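Local coordinates for protein L-2,4-diaminobutyric acid acetyltransferase (Geobacillus sp., PDB 6SLL) that transfers an acetyl group from acetyl-coenzyme A to L-2,4-diaminobutyric acid, a step in the biosynthesis of the chemical chaperone ectoine, at residues 25-36 against 45-55. Numbering follows the deposited sequence.
With DAB (2,4-diaminobutyric acid), chain D.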
ATOM      1  N   GLU B  25      -2.097  11.015  -9.562  1.00 11.13           N
ATOM      2  CA  GLU B  25      -2.516  11.876  -8.483  1.00 11.95           C
ATOM      3  C   GLU B  25      -3.628  11.135  -7.709  1.00 10.96           C
ATOM      4  O   GLU B  25      -4.217  10.201  -8.247  1.00 11.28           O
ATOM      5  CB  GLU B  25      -2.969  13.233  -8.998  1.00 14.31           C
ATOM      6  CG  GLU B  25      -1.960  13.862  -9.952  1.00 19.66           C
ATOM      7  CD  GLU B  25      -0.785  14.367  -9.179  1.00 28.61           C
ATOM      8  OE1 GLU B  25      -0.876  14.557  -7.899  1.00 37.68           O
ATOM      9  OE2 GLU B  25       0.262  14.591  -9.786  1.00 35.94           O
ATOM     10  N   ALA B  26      -3.947  11.663  -6.527  1.00 11.48           N
ATOM     11  CA  ALA B  26      -5.029  11.034  -5.743  1.00 11.30           C
ATOM     12  C   ALA B  26      -6.326  10.913  -6.531  1.00 11.01           C
ATOM     13  O   ALA B  26      -7.036   9.907  -6.453  1.00 11.87           O
ATOM     14  CB  ALA B  26      -5.226  11.755  -4.444  1.00 13.95           C
ATOM     15  N   ARG B  27      -6.627  11.977  -7.318  1.00 12.01           N
ATOM     16  CA  ARG B  27      -7.869  11.978  -8.104  1.00 13.25           C
ATOM     17  C   ARG B  27      -7.958  10.860  -9.162  1.00 12.54           C
ATOM     18  O   ARG B  27      -9.063  10.675  -9.661  1.00 13.86           O
ATOM     19  CB  ARG B  27      -8.123  13.337  -8.671  1.00 15.73           C
ATOM     20  CG  ARG B  27      -7.071  13.770  -9.775  1.00 21.35           C
ATOM     21  CD  ARG B  27      -7.314  15.194 -10.308  1.00 27.08           C
ATOM     22  NE  ARG B  27      -6.460  15.439 -11.497  1.00 33.24           N
ATOM     23  CZ  ARG B  27      -6.563  16.615 -12.116  1.00 40.31           C
ATOM     24  NH1 ARG B  27      -7.387  17.497 -11.607  1.00 36.97           N
ATOM     25  NH2 ARG B  27      -5.832  16.940 -13.159  1.00 61.33           N
ATOM     26  N   ASP B  28      -6.811  10.286  -9.528  1.00 11.16           N
ATOM     27  CA  ASP B  28      -6.822   9.185 -10.459  1.00 10.91           C
ATOM     28  C   ASP B  28      -7.323   7.831  -9.840  1.00 10.70           C
ATOM     29  O   ASP B  28      -7.409   6.844 -10.538  1.00 11.44           O
ATOM     30  CB  ASP B  28      -5.477   8.991 -11.048  1.00 10.99           C
ATOM     31  CG  ASP B  28      -5.030  10.132 -11.895  1.00 11.68           C
ATOM     32  OD1 ASP B  28      -5.793  10.638 -12.748  1.00 13.77           O
ATOM     33  OD2 ASP B  28      -3.853  10.529 -11.721  1.00 13.49           O
ATOM     34  N   GLY B  29      -7.524   7.851  -8.499  1.00 10.92           N
ATOM     35  CA  GLY B  29      -7.718   6.573  -7.828  1.00 10.75           C
ATOM     36  C   GLY B  29      -8.875   5.751  -8.384  1.00 10.46           C
ATOM     37  O   GLY B  29      -8.690   4.532  -8.610  1.00 11.01           O
ATOM     38  N   THR B  30     -10.054   6.381  -8.620  1.00 10.55           N
ATOM     39  CA  THR B  30     -11.138   5.613  -9.187  1.00 11.31           C
ATOM     40  C   THR B  30     -10.861   5.018 -10.521  1.00 10.38           C
ATOM     41  O   THR B  30     -11.174   3.872 -10.813  1.00 11.52           O
ATOM     42  CB  THR B  30     -12.433   6.461  -9.134  1.00 13.10           C
ATOM     43  OG1 THR B  30     -12.936   6.409  -7.793  1.00 14.86           O
ATOM     44  CG2 THR B  30     -13.464   5.965 -10.100  1.00 14.76           C
ATOM     45  N   ARG B  31     -10.293   5.845 -11.444  1.00 11.22           N
ATOM     46  CA  ARG B  31     -10.060   5.342 -12.788  1.00 11.76           C
ATOM     47  C   ARG B  31      -8.993   4.270 -12.817  1.00 10.52           C
ATOM     48  O   ARG B  31      -9.027   3.317 -13.609  1.00 11.43           O
ATOM     49  CB  ARG B  31      -9.732   6.461 -13.757  1.00 13.22           C
ATOM     50  CG  ARG B  31     -10.943   7.320 -14.094  1.00 17.03           C
ATOM     51  CD  ARG B  31     -10.810   8.318 -15.301  1.00 31.00           C
ATOM     52  NE  ARG B  31      -9.761   9.174 -15.203  1.00 38.30           N
ATOM     53  CZ  ARG B  31      -9.112   9.649 -16.226  1.00 20.67           C
ATOM     54  NH1 ARG B  31      -9.147   9.277 -17.555  1.00 37.49           N
ATOM     55  NH2 ARG B  31      -8.183  10.541 -15.912  1.00 43.15           N
ATOM     56  N   VAL B  32      -7.982   4.429 -11.921  1.00 10.06           N
ATOM     57  CA  VAL B  32      -6.984   3.338 -11.786  1.00 10.01           C
ATOM     58  C   VAL B  32      -7.612   2.068 -11.246  1.00  9.31           C
ATOM     59  O   VAL B  32      -7.381   0.974 -11.744  1.00 10.02           O
ATOM     60  CB  VAL B  32      -5.792   3.826 -10.890  1.00  9.60           C
ATOM     61  CG1 VAL B  32      -4.914   2.638 -10.554  1.00  9.71           C
ATOM     62  CG2 VAL B  32      -5.038   4.896 -11.613  1.00 10.34           C
ATOM     63  N   TRP B  33      -8.481   2.203 -10.219  1.00  9.81           N
ATOM     64  CA  TRP B  33      -9.197   1.084  -9.669  1.00  9.83           C
ATOM     65  C   TRP B  33      -9.981   0.352 -10.786  1.00 10.28           C
ATOM     66  O   TRP B  33      -9.973  -0.870 -10.852  1.00 11.15           O
ATOM     67  CB  TRP B  33     -10.076   1.591  -8.537  1.00 10.31           C
ATOM     68  CG  TRP B  33     -10.947   0.533  -7.890  1.00 10.47           C
ATOM     69  CD1 TRP B  33     -10.597  -0.342  -6.921  1.00 10.34           C
ATOM     70  CD2 TRP B  33     -12.333   0.246  -8.233  1.00 11.28           C
ATOM     71  NE1 TRP B  33     -11.671  -1.142  -6.601  1.00 11.60           N
ATOM     72  CE2 TRP B  33     -12.739  -0.798  -7.373  1.00 11.95           C
ATOM     73  CE3 TRP B  33     -13.226   0.830  -9.113  1.00 12.50           C
ATOM     74  CZ2 TRP B  33     -14.013  -1.279  -7.388  1.00 14.76           C
ATOM     75  CZ3 TRP B  33     -14.523   0.378  -9.104  1.00 15.43           C
ATOM     76  CH2 TRP B  33     -14.904  -0.680  -8.286  1.00 14.86           C
ATOM     77  N   GLU B  34     -10.687   1.159 -11.582  1.00 11.04           N
ATOM     78  CA  GLU B  34     -11.447   0.548 -12.691  1.00 12.11           C
ATOM     79  C   GLU B  34     -10.582  -0.199 -13.658  1.00 11.96           C
ATOM     80  O   GLU B  34     -10.919  -1.324 -14.128  1.00 13.21           O
ATOM     81  CB  GLU B  34     -12.257   1.630 -13.418  1.00 13.10           C
ATOM     82  CG  GLU B  34     -13.417   2.175 -12.552  1.00 15.57           C
ATOM     83  CD  GLU B  34     -14.145   3.315 -13.136  1.00 19.05           C
ATOM     84  OE1 GLU B  34     -13.562   4.013 -13.977  1.00 23.76           O
ATOM     85  OE2 GLU B  34     -15.302   3.535 -12.727  1.00 22.92           O
ATOM     86  N   LEU B  35      -9.378   0.367 -13.980  1.00 10.95           N
ATOM     87  CA  LEU B  35      -8.415  -0.339 -14.847  1.00 11.19           C
ATOM     88  C   LEU B  35      -7.985  -1.665 -14.262  1.00 11.60           C
ATOM     89  O   LEU B  35      -7.994  -2.700 -14.914  1.00 12.75           O
ATOM     90  CB  LEU B  35      -7.182   0.556 -15.124  1.00 10.87           C
ATOM     91  CG  LEU B  35      -6.071  -0.057 -15.890  1.00 11.65           C
ATOM     92  CD1 LEU B  35      -6.380  -0.067 -17.366  1.00 21.99           C
ATOM     93  CD2 LEU B  35      -4.776   0.711 -15.750  1.00 13.30           C
ATOM     94  N   ILE B  36      -7.628  -1.652 -12.957  1.00 11.39           N
ATOM     95  CA  ILE B  36      -7.213  -2.895 -12.291  1.00 11.18           C
ATOM     96  C   ILE B  36      -8.366  -3.880 -12.277  1.00 12.55           C
ATOM     97  O   ILE B  36      -8.174  -5.070 -12.604  1.00 14.18           O
ATOM     98  CB  ILE B  36      -6.704  -2.617 -10.891  1.00 11.64           C
ATOM     99  CG1 ILE B  36      -5.562  -1.594 -10.848  1.00 12.18           C
ATOM    100  CG2 ILE B  36      -6.331  -3.896 -10.157  1.00 11.48           C
ATOM    101  CD1 ILE B  36      -4.397  -1.994 -11.635  1.00 15.15           C
ATOM    102  N   ASN B  45      -7.512  -4.073  -5.123  1.00  9.53           N
ATOM    103  CA  ASN B  45      -7.574  -3.362  -3.850  1.00  9.58           C
ATOM    104  C   ASN B  45      -8.685  -2.373  -3.864  1.00  9.43           C
ATOM    105  O   ASN B  45      -9.422  -2.208  -4.830  1.00 10.23           O
ATOM    106  CB  ASN B  45      -6.197  -2.686  -3.564  1.00  9.33           C
ATOM    107  CG  ASN B  45      -5.136  -3.754  -3.532  1.00  9.37           C
ATOM    108  OD1 ASN B  45      -5.128  -4.594  -2.584  1.00 10.46           O
ATOM    109  ND2 ASN B  45      -4.262  -3.841  -4.492  1.00 10.71           N
ATOM    110  N   SER B  46      -8.902  -1.719  -2.693  1.00  9.63           N
ATOM    111  CA  SER B  46      -9.973  -0.741  -2.589  1.00 10.06           C
ATOM    112  C   SER B  46      -9.667   0.491  -3.407  1.00  9.46           C
ATOM    113  O   SER B  46      -8.508   0.824  -3.665  1.00  9.39           O
ATOM    114  CB  SER B  46     -10.203  -0.320  -1.143  1.00 10.51           C
ATOM    115  OG  SER B  46      -9.114   0.412  -0.632  1.00 10.69           O
ATOM    116  N   PRO B  47     -10.715   1.269  -3.833  1.00  9.52           N
ATOM    117  CA  PRO B  47     -10.465   2.554  -4.477  1.00  9.21           C
ATOM    118  C   PRO B  47      -9.548   3.424  -3.617  1.00  9.18           C
ATOM    119  O   PRO B  47      -8.662   4.099  -4.146  1.00  9.73           O
ATOM    120  CB  PRO B  47     -11.858   3.096  -4.703  1.00 10.87           C
ATOM    121  CG  PRO B  47     -12.715   1.844  -4.817  1.00 11.25           C
ATOM    122  CD  PRO B  47     -12.135   0.880  -3.877  1.00 11.57           C
ATOM    123  N   TYR B  48      -9.805   3.444  -2.329  1.00  9.56           N
ATOM    124  CA  TYR B  48      -8.996   4.253  -1.390  1.00  9.17           C
ATOM    125  C   TYR B  48      -7.516   3.909  -1.540  1.00  8.83           C
ATOM    126  O   TYR B  48      -6.682   4.820  -1.475  1.00  9.46           O
ATOM    127  CB  TYR B  48      -9.501   3.982   0.042  1.00 10.01           C
ATOM    128  CG  TYR B  48      -8.900   4.861   1.091  1.00  9.29           C
ATOM    129  CD1 TYR B  48      -7.678   4.518   1.674  1.00  9.73           C
ATOM    130  CD2 TYR B  48      -9.524   5.975   1.567  1.00  9.92           C
ATOM    131  CE1 TYR B  48      -7.139   5.274   2.658  1.00 10.13           C
ATOM    132  CE2 TYR B  48      -9.002   6.772   2.539  1.00  9.83           C
ATOM    133  CZ  TYR B  48      -7.815   6.435   3.137  1.00  9.44           C
ATOM    134  OH  TYR B  48      -7.243   7.147   4.155  1.00 10.44           O
ATOM    135  N   CYS B  49      -7.162   2.634  -1.667  1.00  8.81           N
ATOM    136  CA  CYS B  49      -5.774   2.242  -1.875  1.00  8.57           C
ATOM    137  C   CYS B  49      -5.161   2.970  -3.026  1.00  8.76           C
ATOM    138  O   CYS B  49      -4.020   3.447  -2.957  1.00  8.95           O
ATOM    139  CB  CYS B  49      -5.707   0.733  -2.047  1.00  8.86           C
ATOM    140  SG  CYS B  49      -4.037   0.065  -2.252  1.00 10.38           S
ATOM    141  N   TYR B  50      -5.862   3.024  -4.156  1.00  8.43           N
ATOM    142  CA  TYR B  50      -5.301   3.697  -5.324  1.00  8.60           C
ATOM    143  C   TYR B  50      -5.257   5.185  -5.164  1.00  8.68           C
ATOM    144  O   TYR B  50      -4.323   5.827  -5.731  1.00  9.52           O
ATOM    145  CB  TYR B  50      -6.054   3.221  -6.604  1.00  9.28           C
ATOM    146  CG  TYR B  50      -5.907   1.733  -6.800  1.00  8.53           C
ATOM    147  CD1 TYR B  50      -4.696   1.201  -7.222  1.00  9.09           C
ATOM    148  CD2 TYR B  50      -6.929   0.865  -6.513  1.00  8.82           C
ATOM    149  CE1 TYR B  50      -4.512  -0.164  -7.314  1.00  9.06           C
ATOM    150  CE2 TYR B  50      -6.738  -0.513  -6.595  1.00  9.27           C
ATOM    151  CZ  TYR B  50      -5.535  -1.023  -7.008  1.00  8.65           C
ATOM    152  OH  TYR B  50      -5.369  -2.384  -7.010  1.00  9.53           O
ATOM    153  N   MET B  51      -6.111   5.780  -4.394  1.00  8.88           N
ATOM    154  CA  MET B  51      -5.959   7.201  -4.022  1.00  9.11           C
ATOM    155  C   MET B  51      -4.724   7.398  -3.212  1.00  9.13           C
ATOM    156  O   MET B  51      -3.961   8.358  -3.448  1.00 10.05           O
ATOM    157  CB  MET B  51      -7.206   7.648  -3.208  1.00 10.28           C
ATOM    158  CG  MET B  51      -8.431   7.643  -3.959  1.00 10.43           C
ATOM    159  SD  MET B  51      -9.886   8.035  -2.931  1.00 12.28           S
ATOM    160  CE  MET B  51     -11.156   7.541  -4.074  1.00 12.87           C
ATOM    161  N   LEU B  52      -4.428   6.504  -2.245  1.00  9.79           N
ATOM    162  CA  LEU B  52      -3.191   6.595  -1.471  1.00  9.89           C
ATOM    163  C   LEU B  52      -1.992   6.514  -2.311  1.00  9.44           C
ATOM    164  O   LEU B  52      -0.993   7.245  -2.085  1.00 10.94           O
ATOM    165  CB  LEU B  52      -3.044   5.548  -0.414  1.00 13.84           C
ATOM    166  CG  LEU B  52      -3.917   5.527   0.716  1.00 14.07           C
ATOM    167  CD1 LEU B  52      -3.469   4.425   1.708  1.00 12.97           C
ATOM    168  CD2 LEU B  52      -3.922   6.881   1.462  1.00 13.13           C
ATOM    169  N   LEU B  53      -1.972   5.587  -3.263  1.00  9.40           N
ATOM    170  CA  LEU B  53      -0.819   5.496  -4.126  1.00  9.60           C
ATOM    171  C   LEU B  53      -0.623   6.743  -4.914  1.00  9.83           C
ATOM    172  O   LEU B  53       0.498   7.229  -5.046  1.00 11.77           O
ATOM    173  CB  LEU B  53      -0.998   4.255  -5.034  1.00  9.70           C
ATOM    174  CG  LEU B  53      -0.834   2.909  -4.338  1.00 10.19           C
ATOM    175  CD1 LEU B  53      -1.391   1.783  -5.176  1.00 11.06           C
ATOM    176  CD2 LEU B  53       0.635   2.609  -4.024  1.00 11.94           C
ATOM    177  N   GLY B  54      -1.686   7.337  -5.449  1.00  9.05           N
ATOM    178  CA  GLY B  54      -1.639   8.577  -6.160  1.00  9.54           C
ATOM    179  C   GLY B  54      -1.243   9.752  -5.316  1.00 10.33           C
ATOM    180  O   GLY B  54      -0.804  10.754  -5.866  1.00 13.38           O
ATOM    181  N   ASP B  55      -1.467   9.677  -4.007  1.00 10.12           N
ATOM    182  CA  ASP B  55      -1.125  10.753  -3.120  0.80 10.35           C
ATOM    183  C   ASP B  55       0.265  10.579  -2.556  1.00 10.25           C
ATOM    184  O   ASP B  55       1.189  11.311  -2.886  1.00 14.59           O
ATOM    185  CB  ASP B  55      -2.168  10.804  -2.023  0.80 10.31           C
ATOM    186  CG  ASP B  55      -2.042  11.944  -1.083  0.80 12.30           C
ATOM    187  OD1 ASP B  55      -0.945  12.559  -1.032  0.80 12.70           O
ATOM    188  OD2 ASP B  55      -3.143  12.233  -0.479  0.80 13.64           O
TER
HETATM  189  N   DAB D 202     -11.849   3.930   4.918  1.00 14.03           N
HETATM  190  CA  DAB D 202     -10.385   3.895   4.687  1.00 12.02           C
HETATM  191  C   DAB D 202      -9.894   2.446   4.678  1.00 12.09           C
HETATM  192  O   DAB D 202     -10.603   1.599   5.235  1.00 13.50           O
HETATM  193  CB  DAB D 202      -9.581   4.807   5.599  1.00 12.38           C
HETATM  194  CG  DAB D 202      -9.544   4.324   6.973  1.00 13.17           C
HETATM  195  ND  DAB D 202      -8.772   5.332   7.803  1.00 13.16           N
HETATM  196  OXT DAB D 202      -8.779   2.262   4.212  1.00 13.54           O
HETATM  197  O   HOH W   1      -4.102   7.219  -8.259  1.00 16.62           O
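Gly29 meets Met51 where helices 29-36 and 47-55 pack, their axes 7.9 Å apart at closest approach and their N-to-C directions 121° apart. Gly29 has no side chain, and a CB there would clash with Met51 CG. Gly54 likewise lets the turn at Glu25 come close, and a water donates to both Glu25 O and Tyr50 O. The Tyr50 ring is a knob in a hole formed by Gly29, Val32, Trp33 and Ile36. Val32 CG1 lies 3.6 Å from Tyr50 CD1, and Ile36 CG2 packs against Tyr50 OH. The hydroxyl accepts a hydrogen bond from Asn45 ND2 (3.1 Å) and is hydrogen-bonded to Gln90 OE1; Asn45 OD1 bonds to Ser46 of the second subunit. Trp33 CG lies anti to the backbone N (chi1 177°), and the indole runs alongside Pro47. Pro47 CG sits over one face, 3.5 Å from the centroid of the Trp33 five-membered ring, a CH-pi contact. Asn45 O lies at the indole edge, 3.0 Å from Trp33 CD1. On another side of helix 47-55, one face of the Tyr48 ring meets the diaminobutyric acid bound by Glu168 and Asp43 of the second subunit, with Tyr48 CZ 3.4 Å from DAB CB. Tyr48 OH is hydrogen-bonded to that subunit's Thr125. Without the ring, an alanine here would probably leave the substrate lacking this flat wall and Thr125 its mate. In this GNAT fold helix 29-36 packs on strands 62-66, 69-78 and 85-93, and helix 47-55 on 85-93, while Thr30 OG1 and Asp55 OD2 bond to Met158 O and Tyr154 OH of the second subunit.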